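Sensor protein (Pseudomonas syringae pv. tomato, PDB 2R8R) is probably a membrane-bound sensor histidine kinase that transfers phosphate from ATP to a protein histidine, represented here by its N-terminal P-loop NTPase-like KdpD domain. Local coordinates at residues G5-F10 against E112-G117; K19-L24 against A48-L53; V88-L93 against V120-N125. One frame throughout, in Å; residues are numbered along the deposited sequence.

Contact 1 (G5-F10 against E112-G117); sequences GRLKVF and ELLAAG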
loop_
_atom_site.group_PDB
_atom_site.type_symbol
_atom_site.label_atom_id
_atom_site.label_comp_id
_atom_site.label_asym_id
_atom_site.label_seq_id
_atom_site.Cartn_x
_atom_site.Cartn_y
_atom_site.Cartn_z
ATOM N N GLY A 5 -17.643 0.294 7.962
ATOM C CA GLY A 5 -16.635 0.194 6.899
ATOM C C GLY A 5 -15.763 -1.024 7.155
ATOM O O GLY A 5 -15.379 -1.312 8.294
ATOM N N ARG A 6 -15.495 -1.761 6.090
ATOM C CA ARG A 6 -14.610 -2.930 6.123
ATOM C C ARG A 6 -13.305 -2.691 5.396
ATOM O O ARG A 6 -13.303 -2.283 4.226
ATOM C CB ARG A 6 -15.323 -4.116 5.492
ATOM C CG ARG A 6 -16.492 -4.576 6.346
ATOM C CD ARG A 6 -17.331 -5.591 5.628
ATOM N NE ARG A 6 -18.358 -6.129 6.528
ATOM C CZ ARG A 6 -19.224 -7.084 6.176
ATOM N NH1 ARG A 6 -19.174 -7.628 4.948
ATOM N NH2 ARG A 6 -20.108 -7.518 7.071
ATOM N N LEU A 7 -12.207 -2.987 6.101
ATOM C CA LEU A 7 -10.854 -2.915 5.561
ATOM C C LEU A 7 -10.382 -4.266 5.048
ATOM O O LEU A 7 -10.397 -5.250 5.792
ATOM C CB LEU A 7 -9.872 -2.475 6.660
ATOM C CG LEU A 7 -8.424 -2.109 6.275
ATOM C CD1 LEU A 7 -8.305 -0.974 5.180
ATOM C CD2 LEU A 7 -7.658 -1.769 7.580
ATOM N N LYS A 8 -9.913 -4.278 3.796
ATOM C CA LYS A 8 -9.165 -5.381 3.207
ATOM C C LYS A 8 -7.725 -4.936 2.892
ATOM O O LYS A 8 -7.505 -3.973 2.158
ATOM C CB LYS A 8 -9.874 -5.903 1.954
ATOM C CG LYS A 8 -9.238 -7.148 1.355
ATOM C CD LYS A 8 -9.977 -7.635 0.127
ATOM C CE LYS A 8 -9.369 -8.994 -0.365
ATOM N NZ LYS A 8 -9.930 -9.575 -1.685
ATOM N N VAL A 9 -6.752 -5.644 3.470
ATOM C CA VAL A 9 -5.338 -5.362 3.279
ATOM C C VAL A 9 -4.759 -6.401 2.348
ATOM O O VAL A 9 -4.874 -7.594 2.619
ATOM C CB VAL A 9 -4.556 -5.423 4.617
ATOM C CG1 VAL A 9 -2.999 -5.080 4.439
ATOM C CG2 VAL A 9 -5.249 -4.551 5.674
ATOM N N PHE A 10 -4.157 -5.940 1.250
ATOM C CA PHE A 10 -3.320 -6.783 0.380
ATOM C C PHE A 10 -1.900 -6.673 0.892
ATOM O O PHE A 10 -1.268 -5.641 0.734
ATOM C CB PHE A 10 -3.430 -6.342 -1.060
ATOM C CG PHE A 10 -4.824 -6.494 -1.635
ATOM C CD1 PHE A 10 -5.159 -7.612 -2.438
ATOM C CD2 PHE A 10 -5.820 -5.539 -1.373
ATOM C CE1 PHE A 10 -6.466 -7.739 -2.973
ATOM C CE2 PHE A 10 -7.128 -5.670 -1.909
ATOM C CZ PHE A 10 -7.439 -6.751 -2.720
ATOM N N GLU A 112 -10.880 6.936 9.457
ATOM C CA GLU A 112 -11.949 7.933 9.309
ATOM C C GLU A 112 -12.964 7.595 8.224
ATOM O O GLU A 112 -14.155 7.802 8.401
ATOM C CB GLU A 112 -11.400 9.348 9.024
ATOM C CG GLU A 112 -12.435 10.414 9.285
ATOM C CD GLU A 112 -11.963 11.832 9.125
ATOM O OE1 GLU A 112 -10.919 12.069 8.485
ATOM O OE2 GLU A 112 -12.678 12.738 9.648
ATOM N N LEU A 113 -12.476 7.104 7.091
ATOM C CA LEU A 113 -13.348 6.619 6.009
ATOM C C LEU A 113 -14.168 5.461 6.522
ATOM O O LEU A 113 -15.336 5.396 6.277
ATOM C CB LEU A 113 -12.519 6.140 4.802
ATOM C CG LEU A 113 -11.705 7.211 4.061
ATOM C CD1 LEU A 113 -10.664 6.540 3.200
ATOM C CD2 LEU A 113 -12.680 8.118 3.266
ATOM N N LEU A 114 -13.519 4.539 7.225
ATOM C CA LEU A 114 -14.164 3.345 7.752
ATOM C C LEU A 114 -15.251 3.669 8.795
ATOM O O LEU A 114 -16.298 3.025 8.806
ATOM C CB LEU A 114 -13.111 2.413 8.351
ATOM C CG LEU A 114 -12.113 1.693 7.429
ATOM C CD1 LEU A 114 -11.018 0.991 8.322
ATOM C CD2 LEU A 114 -12.834 0.727 6.589
ATOM N N ALA A 115 -15.006 4.692 9.632
ATOM C CA ALA A 115 -15.999 5.169 10.616
ATOM C C ALA A 115 -17.202 5.826 9.936
ATOM O O ALA A 115 -18.290 5.822 10.491
ATOM C CB ALA A 115 -15.365 6.130 11.650
ATOM N N ALA A 116 -16.999 6.357 8.733
ATOM C CA ALA A 116 -18.071 6.925 7.900
ATOM C C ALA A 116 -18.821 5.861 7.107
ATOM O O ALA A 116 -19.724 6.190 6.356
ATOM C CB ALA A 116 -17.519 8.009 6.942
ATOM N N GLY A 117 -18.466 4.593 7.284
ATOM C CA GLY A 117 -19.143 3.487 6.638
ATOM C C GLY A 117 -18.612 3.166 5.248
ATOM O O GLY A 117 -19.223 2.420 4.506
#
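Gly5 leads into the first strand, 7-12, an inner strand of the parallel sheet of a P-loop NTPase-like fold, and here it meets the Schellman motif that ends helix 106-115. Its amide donates to Leu114 O, with Gly5 N and Leu114 O 3.2 Å apart. The bond is bent at hydrogen, 136°, yet the donor lies in the carbonyl plane on a lone pair. The same oxygen is gripped a second time from within its own helix end, by Gly117 N at 3.1 Å from Leu114 O, where Gly117 takes a positive phi of 86° and turns the chain out of the helix. With no side chain on Gly5, the backbones come close, 4.1 Å between Gly5 CA and Leu114 CA.

Beneath this bond Leu114 reaches across with its two methyls. CG stands beside its own backbone N, chi1 -69°, which sends CD2 along the peptide links after Gly5, while CD1 turns to the strand and touches the root of the Leu7 side chain.

Further out, Asp119 OD1 accepts from Arg6 N, and the backbones of Arg6 and Lys8 bond to Val120, so the strand that follows the helix also fixes the incoming chain. On the helix, Leu113 packs on Leu77 of helix 77-83. In the Leu114 contact, CD2 lies 3.5 Å from Gly5 C and CD1 lies 4.0 Å from Leu7 CB.

Contact 2 (K19-L24 against A48-L53); sequences KTYAML and AETEAL. With SO4 (sulfate ion), chain C.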
loop_
_atom_site.group_PDB
_atom_site.type_symbol
_atom_site.label_atom_id
_atom_site.label_comp_id
_atom_site.label_asym_id
_atom_site.label_seq_id
_atom_site.Cartn_x
_atom_site.Cartn_y
_atom_site.Cartn_z
ATOM N N LYS A 19 0.902 -6.298 -5.374
ATOM C CA LYS A 19 -0.154 -5.856 -4.430
ATOM C C LYS A 19 -1.167 -4.913 -5.062
ATOM O O LYS A 19 -2.388 -5.124 -4.949
ATOM C CB LYS A 19 0.469 -5.120 -3.247
ATOM C CG LYS A 19 1.398 -5.916 -2.360
ATOM C CD LYS A 19 1.903 -5.026 -1.173
ATOM C CE LYS A 19 2.803 -3.815 -1.569
ATOM N NZ LYS A 19 4.028 -4.295 -2.342
ATOM N N THR A 20 -0.662 -3.859 -5.714
ATOM C CA THR A 20 -1.539 -2.860 -6.321
ATOM C C THR A 20 -2.385 -3.419 -7.449
ATOM O O THR A 20 -3.583 -3.187 -7.495
ATOM C CB THR A 20 -0.757 -1.689 -6.862
ATOM O OG1 THR A 20 -0.144 -1.046 -5.764
ATOM C CG2 THR A 20 -1.669 -0.698 -7.528
ATOM N N TYR A 21 -1.766 -4.194 -8.330
ATOM C CA TYR A 21 -2.495 -4.871 -9.385
ATOM C C TYR A 21 -3.629 -5.754 -8.806
ATOM O O TYR A 21 -4.759 -5.717 -9.309
ATOM C CB TYR A 21 -1.525 -5.711 -10.222
ATOM C CG TYR A 21 -2.167 -6.315 -11.458
ATOM C CD1 TYR A 21 -2.231 -5.582 -12.630
ATOM C CD2 TYR A 21 -2.689 -7.605 -11.466
ATOM C CE1 TYR A 21 -2.791 -6.079 -13.770
ATOM C CE2 TYR A 21 -3.268 -8.124 -12.636
ATOM C CZ TYR A 21 -3.313 -7.329 -13.778
ATOM O OH TYR A 21 -3.858 -7.748 -14.985
ATOM N N ALA A 22 -3.320 -6.545 -7.777
ATOM C CA ALA A 22 -4.315 -7.383 -7.103
ATOM C C ALA A 22 -5.474 -6.553 -6.534
ATOM O O ALA A 22 -6.643 -6.886 -6.737
ATOM C CB ALA A 22 -3.682 -8.254 -6.014
HETATM N N MSE A 23 -5.142 -5.458 -5.864
HETATM C CA MSE A 23 -6.135 -4.539 -5.388
HETATM C C MSE A 23 -7.041 -3.968 -6.510
HETATM O O MSE A 23 -8.267 -3.828 -6.302
HETATM C CB MSE A 23 -5.491 -3.405 -4.587
HETATM C CG MSE A 23 -6.525 -2.367 -4.120
HETATM SE SE MSE A 23 -5.821 -0.858 -3.125
HETATM C CE MSE A 23 -4.692 -0.055 -4.524
ATOM N N LEU A 24 -6.444 -3.623 -7.662
ATOM C CA LEU A 24 -7.197 -3.012 -8.730
ATOM C C LEU A 24 -8.107 -4.018 -9.426
ATOM O O LEU A 24 -9.233 -3.648 -9.794
ATOM C CB LEU A 24 -6.277 -2.297 -9.727
ATOM C CG LEU A 24 -5.532 -1.048 -9.200
ATOM C CD1 LEU A 24 -4.741 -0.435 -10.349
ATOM C CD2 LEU A 24 -6.482 -0.026 -8.591
ATOM N N ALA A 48 2.245 -0.185 -17.226
ATOM C CA ALA A 48 1.155 0.120 -18.147
ATOM C C ALA A 48 -0.112 -0.713 -17.864
ATOM O O ALA A 48 -1.216 -0.262 -18.157
ATOM C CB ALA A 48 1.614 -0.064 -19.604
ATOM N N GLU A 49 0.039 -1.926 -17.315
ATOM C CA GLU A 49 -1.114 -2.801 -17.120
ATOM C C GLU A 49 -1.908 -2.333 -15.914
ATOM O O GLU A 49 -3.128 -2.459 -15.878
ATOM C CB GLU A 49 -0.711 -4.284 -16.990
ATOM C CG GLU A 49 0.103 -4.655 -15.736
ATOM C CD GLU A 49 0.374 -6.160 -15.599
ATOM O OE1 GLU A 49 -0.178 -6.963 -16.417
ATOM O OE2 GLU A 49 1.139 -6.526 -14.672
ATOM N N THR A 50 -1.192 -1.768 -14.953
ATOM C CA THR A 50 -1.773 -1.241 -13.725
ATOM C C THR A 50 -2.373 0.140 -14.005
ATOM O O THR A 50 -3.478 0.460 -13.570
ATOM C CB THR A 50 -0.686 -1.253 -12.603
ATOM O OG1 THR A 50 -0.194 -2.596 -12.468
ATOM C CG2 THR A 50 -1.230 -0.818 -11.269
ATOM N N GLU A 51 -1.672 0.934 -14.787
ATOM C CA GLU A 51 -2.235 2.174 -15.282
ATOM C C GLU A 51 -3.547 1.931 -16.088
ATOM O O GLU A 51 -4.532 2.673 -15.928
ATOM C CB GLU A 51 -1.149 2.950 -16.062
ATOM C CG GLU A 51 -1.469 4.424 -16.363
ATOM C CD GLU A 51 -2.005 5.274 -15.163
ATOM O OE1 GLU A 51 -1.230 5.646 -14.249
ATOM O OE2 GLU A 51 -3.217 5.605 -15.153
ATOM N N ALA A 52 -3.599 0.862 -16.892
ATOM C CA ALA A 52 -4.848 0.544 -17.642
ATOM C C ALA A 52 -6.005 0.080 -16.732
ATOM O O ALA A 52 -7.165 0.362 -17.017
ATOM C CB ALA A 52 -4.594 -0.469 -18.763
ATOM N N LEU A 53 -5.713 -0.635 -15.646
ATOM C CA LEU A 53 -6.769 -0.945 -14.675
ATOM C C LEU A 53 -7.272 0.322 -13.950
ATOM O O LEU A 53 -8.469 0.528 -13.771
ATOM C CB LEU A 53 -6.302 -2.000 -13.667
ATOM C CG LEU A 53 -6.197 -3.424 -14.224
ATOM C CD1 LEU A 53 -5.784 -4.393 -13.097
ATOM C CD2 LEU A 53 -7.518 -3.835 -14.895
HETATM S S SO4 C . 3.501 -3.943 -5.804
HETATM O O1 SO4 C . 4.540 -3.047 -5.373
HETATM O O2 SO4 C . 3.665 -4.447 -7.129
HETATM O O3 SO4 C . 3.552 -4.960 -4.749
HETATM O O4 SO4 C . 2.257 -3.171 -5.932
#
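Sulfate O3 is the best-held polar atom, taking two hydrogen bonds from one residue: Lys19 N lies 3.0 Å from O3 and Lys19 NZ 2.5 Å from O3. The lysine chain is bent at both of its last torsions, curling its ammonium back over the anion. Beside it Thr20 N donates almost straight, 169°, to sulfate O4 at 3.0 Å, and the amides of Gly16 and Gly18 complete the nest, a pattern consistent with a Walker A P-loop at the start of helix 19-32.

From the same first turn onward, the helix packs against helix 48-54, the short segments crossing at 28° with axes 9.8 Å apart. Tyr21, CG anti to its backbone N, is caught between three side chains. Leu53 CD1 sits over one ring face in a CH-pi contact, 3.9 Å from the Tyr21 ring centroid, and Thr50 OG1 meets the edge in plane, 3.6 Å from Tyr21 CD1. The Glu49 carboxylate, its plane 33° from the ring, lies obliquely by CE1 and forms a salt bridge with Arg47. Deeper in, Thr50 CG2 touches Leu24 CD1 at 3.6 Å and Thr20 CG2 at 3.8 Å, while Thr20 OG1 bonds to Asp91 OD1.

Mostly methyls, with a ring, a hydroxyl and a carboxylate, join the helices, while amides and an ammonium at the helix start form a site suited to an anion, probably a nucleotide phosphate.

Contact 3 (V88-L93 against V120-N125); sequences VLVDEL and VYTTVN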
loop_
_atom_site.group_PDB
_atom_site.type_symbol
_atom_site.label_atom_id
_atom_site.label_comp_id
_atom_site.label_asym_id
_atom_site.label_seq_id
_atom_site.Cartn_x
_atom_site.Cartn_y
_atom_site.Cartn_z
ATOM N N VAL A 88 -13.299 2.752 -1.166
ATOM C CA VAL A 88 -12.141 3.597 -1.537
ATOM C C VAL A 88 -10.863 2.758 -1.600
ATOM O O VAL A 88 -10.579 1.948 -0.710
ATOM C CB VAL A 88 -11.967 4.852 -0.623
ATOM C CG1 VAL A 88 -10.778 5.704 -1.068
ATOM C CG2 VAL A 88 -13.215 5.698 -0.674
ATOM N N LEU A 89 -10.126 2.935 -2.698
ATOM C CA LEU A 89 -8.831 2.295 -2.882
ATOM C C LEU A 89 -7.708 3.216 -2.432
ATOM O O LEU A 89 -7.606 4.382 -2.883
ATOM C CB LEU A 89 -8.618 1.908 -4.347
ATOM C CG LEU A 89 -9.805 1.199 -4.981
ATOM C CD1 LEU A 89 -9.393 0.799 -6.397
ATOM C CD2 LEU A 89 -10.256 0.017 -4.135
ATOM N N VAL A 90 -6.898 2.694 -1.518
ATOM C CA VAL A 90 -5.840 3.469 -0.824
ATOM C C VAL A 90 -4.533 2.653 -0.745
ATOM O O VAL A 90 -4.401 1.765 0.104
ATOM C CB VAL A 90 -6.276 3.872 0.600
ATOM C CG1 VAL A 90 -5.144 4.692 1.330
ATOM C CG2 VAL A 90 -7.618 4.646 0.571
ATOM N N ASP A 91 -3.599 2.924 -1.667
ATOM C CA ASP A 91 -2.257 2.346 -1.612
ATOM C C ASP A 91 -1.502 2.814 -0.379
ATOM O O ASP A 91 -1.719 3.917 0.103
ATOM C CB ASP A 91 -1.456 2.657 -2.892
ATOM C CG ASP A 91 -1.403 1.469 -3.844
ATOM O OD1 ASP A 91 -1.138 0.332 -3.372
ATOM O OD2 ASP A 91 -1.602 1.670 -5.062
ATOM N N GLU A 92 -0.660 1.941 0.161
ATOM C CA GLU A 92 0.337 2.315 1.152
ATOM C C GLU A 92 -0.178 2.707 2.538
ATOM O O GLU A 92 -0.135 3.874 2.932
ATOM C CB GLU A 92 1.306 3.345 0.559
ATOM C CG GLU A 92 2.090 2.666 -0.581
ATOM C CD GLU A 92 3.076 3.545 -1.348
ATOM O OE1 GLU A 92 3.380 4.697 -0.898
ATOM O OE2 GLU A 92 3.550 3.040 -2.412
ATOM N N LEU A 93 -0.601 1.676 3.270
ATOM C CA LEU A 93 -1.264 1.779 4.565
ATOM C C LEU A 93 -0.377 2.437 5.656
ATOM O O LEU A 93 -0.897 3.113 6.567
ATOM C CB LEU A 93 -1.669 0.352 5.000
ATOM C CG LEU A 93 -2.326 0.054 6.348
ATOM C CD1 LEU A 93 -3.639 0.858 6.595
ATOM C CD2 LEU A 93 -2.566 -1.439 6.450
ATOM N N VAL A 120 -12.731 0.120 2.582
ATOM C CA VAL A 120 -11.410 0.438 2.107
ATOM C C VAL A 120 -10.599 -0.794 1.712
ATOM O O VAL A 120 -10.546 -1.785 2.448
ATOM C CB VAL A 120 -10.599 1.298 3.126
ATOM C CG1 VAL A 120 -9.200 1.540 2.561
ATOM C CG2 VAL A 120 -11.308 2.660 3.436
ATOM N N TYR A 121 -9.976 -0.722 0.532
ATOM C CA TYR A 121 -8.921 -1.685 0.120
ATOM C C TYR A 121 -7.594 -0.946 0.236
ATOM O O TYR A 121 -7.504 0.230 -0.107
ATOM C CB TYR A 121 -9.088 -2.142 -1.342
ATOM C CG TYR A 121 -10.218 -3.125 -1.657
ATOM C CD1 TYR A 121 -11.143 -3.513 -0.710
ATOM C CD2 TYR A 121 -10.360 -3.643 -2.962
ATOM C CE1 TYR A 121 -12.188 -4.396 -1.027
ATOM C CE2 TYR A 121 -11.384 -4.531 -3.278
ATOM C CZ TYR A 121 -12.291 -4.910 -2.297
ATOM O OH TYR A 121 -13.289 -5.806 -2.624
ATOM N N THR A 122 -6.579 -1.632 0.748
ATOM C CA THR A 122 -5.260 -1.024 0.943
ATOM C C THR A 122 -4.155 -2.036 0.703
ATOM O O THR A 122 -4.396 -3.229 0.666
ATOM C CB THR A 122 -5.125 -0.340 2.378
ATOM O OG1 THR A 122 -3.997 0.545 2.387
ATOM C CG2 THR A 122 -4.980 -1.367 3.516
ATOM N N THR A 123 -2.945 -1.537 0.512
ATOM C CA THR A 123 -1.757 -2.376 0.329
ATOM C C THR A 123 -0.715 -2.010 1.379
ATOM O O THR A 123 -0.634 -0.859 1.812
ATOM C CB THR A 123 -1.173 -2.164 -1.046
ATOM O OG1 THR A 123 -0.719 -0.817 -1.125
ATOM C CG2 THR A 123 -2.247 -2.410 -2.133
ATOM N N VAL A 124 0.066 -2.995 1.808
ATOM C CA VAL A 124 1.182 -2.738 2.665
ATOM C C VAL A 124 2.235 -3.831 2.487
ATOM O O VAL A 124 1.890 -5.006 2.303
ATOM C CB VAL A 124 0.734 -2.658 4.131
ATOM C CG1 VAL A 124 0.411 -4.080 4.716
ATOM C CG2 VAL A 124 1.777 -1.878 4.980
ATOM N N ASN A 125 3.511 -3.428 2.549
ATOM C CA ASN A 125 4.641 -4.371 2.676
ATOM C C ASN A 125 4.918 -4.730 4.125
ATOM O O ASN A 125 4.778 -3.900 5.005
ATOM C CB ASN A 125 5.897 -3.823 2.024
ATOM C CG ASN A 125 5.808 -3.831 0.547
ATOM O OD1 ASN A 125 6.129 -2.839 -0.131
ATOM N ND2 ASN A 125 5.322 -4.921 0.022
#
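Two flat groups, the Tyr121 ring and the Asp91 carboxylate, share one side of a parallel strand pair. The ring is met obliquely by Leu89, whose side chain runs alongside in the same direction and sets CD2 3.7 Å from Tyr121 CB; Ala26 and Gln30 of helix 19-32 also touch the tyrosine. The carboxylate is held through both oxygens. Asp91 OD1 accepts from Thr123 OG1 at 2.6 Å on its anti lone pair, away from OD2, while OD2 takes the amide of Glu43. Thr123 OG1, in the crowded position between its backbone N and carbonyl carbon (chi1 65°), relays the grip: it donates to Asp91 and receives Glu92 N, 3.0 Å from OG1, at 167°.

Behind these groups runs an ordinary parallel ladder, Tyr121 N to Val88 O at 3.0 Å and Val90 N to Tyr121 O at 2.9 Å. At Val90 the next link is made by a side chain: Thr122 OG1, anti to its backbone N, donates to Val90 O at 2.6 Å, nearly along the C=O axis. The first chain then turns through Glu92, which has a positive phi, and Leu93 N is tied to Thr123 O at 2.9 Å. Leu93 folds under the second strand, crossing Thr122 at about a right angle with CD2 3.8 Å from Thr122 CG2.

An acidic pair after a hydrophobic strand, with Asp91 tied to the P-loop threonine, is consistent with a Walker B motif. On the side of Tyr121 lies helix 19-32; on the side of Val90, helix 106-115 brings Ile110 and Arg106, and Arg106 also bonds Asp91 O. Within the sheet, strand 7-12 adjoins 119-125 on the side away from 87-90.

Overall arrangement
From the N terminus, strand 7-12 runs through the probable P-loop into helix 19-32, where contact 2 closes a short loop with helix 48-54. Contact 1 closes a much longer one, bringing 112-117 back to 5-10 and enclosing contact 2. Contact 3 opens after contact 2 is complete and crosses contact 1, since helix 106-115 is the link of the beta-alpha-beta unit joining 87-90 to 119-125. Strand 119-125 then slots between 87-90 and 7-12, with Lys8, and probably Phe10, hydrogen-bonded to Thr122 through the backbone. Phe10 packs on Met23, and Met23 in turn on Asp91, so the sheet, helices 19-32 and 106-115 on its two faces, and the anion site form one unit.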